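Local coordinates for DNA damage response protein Rtt109, putative (Neosartorya fumigata, PDB 5ZB9) that probably acetylates a lysine of histone H3, using acetyl-CoA as the acetyl donor, at residues A[238-242]-A[254-258]. Residue numbers count along the deposited sequence, not the author numbering.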
loop_
_atom_site.group_PDB
_atom_site.type_symbol
_atom_site.label_atom_id
_atom_site.label_comp_id
_atom_site.label_asym_id
_atom_site.label_seq_id
_atom_site.Cartn_x
_atom_site.Cartn_y
_atom_site.Cartn_z
ATOM N N SER A 238 -7.489 -14.926 4.842
ATOM C CA SER A 238 -6.338 -15.780 4.570
ATOM C C SER A 238 -5.261 -15.049 3.776
ATOM O O SER A 238 -5.420 -13.887 3.416
ATOM C CB SER A 238 -6.774 -17.045 3.821
ATOM O OG SER A 238 -7.553 -16.717 2.686
ATOM N N TYR A 239 -4.160 -15.745 3.520
ATOM C CA TYR A 239 -3.066 -15.222 2.722
ATOM C C TYR A 239 -3.081 -15.869 1.336
ATOM O O TYR A 239 -3.027 -17.091 1.221
ATOM C CB TYR A 239 -1.740 -15.476 3.431
ATOM C CG TYR A 239 -0.510 -15.076 2.643
ATOM C CD1 TYR A 239 -0.263 -13.748 2.332
ATOM C CD2 TYR A 239 0.419 -16.026 2.243
ATOM C CE1 TYR A 239 0.864 -13.384 1.627
ATOM C CE2 TYR A 239 1.549 -15.668 1.539
ATOM C CZ TYR A 239 1.767 -14.350 1.234
ATOM O OH TYR A 239 2.887 -13.989 0.527
ATOM N N PRO A 240 -3.155 -15.047 0.279
ATOM C CA PRO A 240 -3.331 -15.533 -1.096
ATOM C C PRO A 240 -2.053 -16.139 -1.666
ATOM O O PRO A 240 -1.572 -15.677 -2.701
ATOM C CB PRO A 240 -3.717 -14.264 -1.859
ATOM C CG PRO A 240 -2.954 -13.185 -1.136
ATOM C CD PRO A 240 -3.008 -13.581 0.326
ATOM N N LEU A 241 -1.531 -17.161 -0.990
ATOM C CA LEU A 241 -0.247 -17.784 -1.315
ATOM C C LEU A 241 -0.071 -18.197 -2.779
ATOM O O LEU A 241 0.942 -17.884 -3.399
ATOM C CB LEU A 241 -0.042 -19.008 -0.428
ATOM C CG LEU A 241 1.161 -19.886 -0.764
ATOM C CD1 LEU A 241 2.475 -19.127 -0.571
ATOM C CD2 LEU A 241 1.117 -21.132 0.083
ATOM N N HIS A 242 -1.055 -18.896 -3.330
ATOM C CA HIS A 242 -0.920 -19.447 -4.670
ATOM C C HIS A 242 -0.986 -18.399 -5.770
ATOM O O HIS A 242 -0.550 -18.657 -6.889
ATOM C CB HIS A 242 -1.975 -20.530 -4.889
ATOM C CG HIS A 242 -1.760 -21.728 -4.020
ATOM N ND1 HIS A 242 -2.366 -21.875 -2.790
ATOM C CD2 HIS A 242 -0.949 -22.801 -4.171
ATOM C CE1 HIS A 242 -1.961 -23.005 -2.235
ATOM N NE2 HIS A 242 -1.099 -23.584 -3.050
ATOM N N CYS A 254 10.567 -17.790 1.786
ATOM C CA CYS A 254 10.445 -17.342 0.399
ATOM C C CYS A 254 9.016 -16.963 0.037
ATOM O O CYS A 254 8.765 -16.427 -1.041
ATOM C CB CYS A 254 10.920 -18.437 -0.566
ATOM S SG CYS A 254 12.557 -19.120 -0.232
ATOM N N LEU A 255 8.083 -17.254 0.936
ATOM C CA LEU A 255 6.669 -17.173 0.611
ATOM C C LEU A 255 6.000 -15.886 1.096
ATOM O O LEU A 255 4.845 -15.642 0.779
ATOM C CB LEU A 255 5.946 -18.386 1.193
ATOM C CG LEU A 255 6.547 -19.727 0.756
ATOM C CD1 LEU A 255 5.732 -20.899 1.291
ATOM C CD2 LEU A 255 6.676 -19.796 -0.762
ATOM N N VAL A 256 6.730 -15.074 1.861
ATOM C CA VAL A 256 6.199 -13.832 2.437
ATOM C C VAL A 256 6.924 -12.594 1.900
ATOM O O VAL A 256 8.148 -12.564 1.860
ATOM C CB VAL A 256 6.317 -13.850 3.967
ATOM C CG1 VAL A 256 5.689 -12.609 4.568
ATOM C CG2 VAL A 256 5.674 -15.103 4.529
ATOM N N PRO A 257 6.176 -11.563 1.483
ATOM C CA PRO A 257 6.872 -10.409 0.898
ATOM C C PRO A 257 7.537 -9.522 1.950
ATOM O O PRO A 257 7.008 -9.361 3.042
ATOM C CB PRO A 257 5.750 -9.661 0.174
ATOM C CG PRO A 257 4.520 -10.005 0.947
ATOM C CD PRO A 257 4.709 -11.406 1.453
ATOM N N ARG A 258 8.686 -8.947 1.614
ATOM C CA ARG A 258 9.448 -8.145 2.566
ATOM C C ARG A 258 9.393 -6.645 2.252
ATOM O O ARG A 258 10.143 -6.146 1.421
ATOM C CB ARG A 258 10.897 -8.638 2.601
ATOM C CG ARG A 258 11.019 -10.071 3.116
ATOM C CD ARG A 258 12.212 -10.814 2.536
ATOM N NE ARG A 258 12.257 -12.206 2.990
ATOM C CZ ARG A 258 12.991 -12.635 4.013
ATOM N NH1 ARG A 258 13.753 -11.787 4.695
ATOM N NH2 ARG A 258 12.962 -13.915 4.358
#
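An inverse gamma turn centred on Pro240 (phi/psi -75/58°), closed by Leu241 N to Tyr239 O at 2.7 Å, starts helix 241-244 with Pro240 at the N-cap. Tyr239 and Leu241, which flank the proline, both touch the 254-258 loop of this histone acetyltransferase domain, away from the CoA-binding site.

Apolar contact comes from both. Leu241 CA-to-CB points sideways, yet with chi1 at 172° its end swings nearer, bringing CD1 to 4.0 Å from Leu255 CB; the two CA atoms, 7.2 Å apart, are the nearest pair across the segments. The Tyr239 ring reaches Pro257, CZ to CD 4.2 Å, at an oblique angle. Together the segments bury 177 Å², a small area that fits a contact carried by a few side chains.

Surrounding elements enclose it: Leu297 of helix 297-304 touches Tyr239, Leu241 and Val256, while Trp320 of sheet strand 317-324 meets the Tyr239 ring edge-to-face.

The polar part is one side-chain-to-backbone hydrogen bond. Leu255 O lies near the plane of the Tyr239 ring, at its edge, and accepts from Tyr239 OH at 2.6 Å.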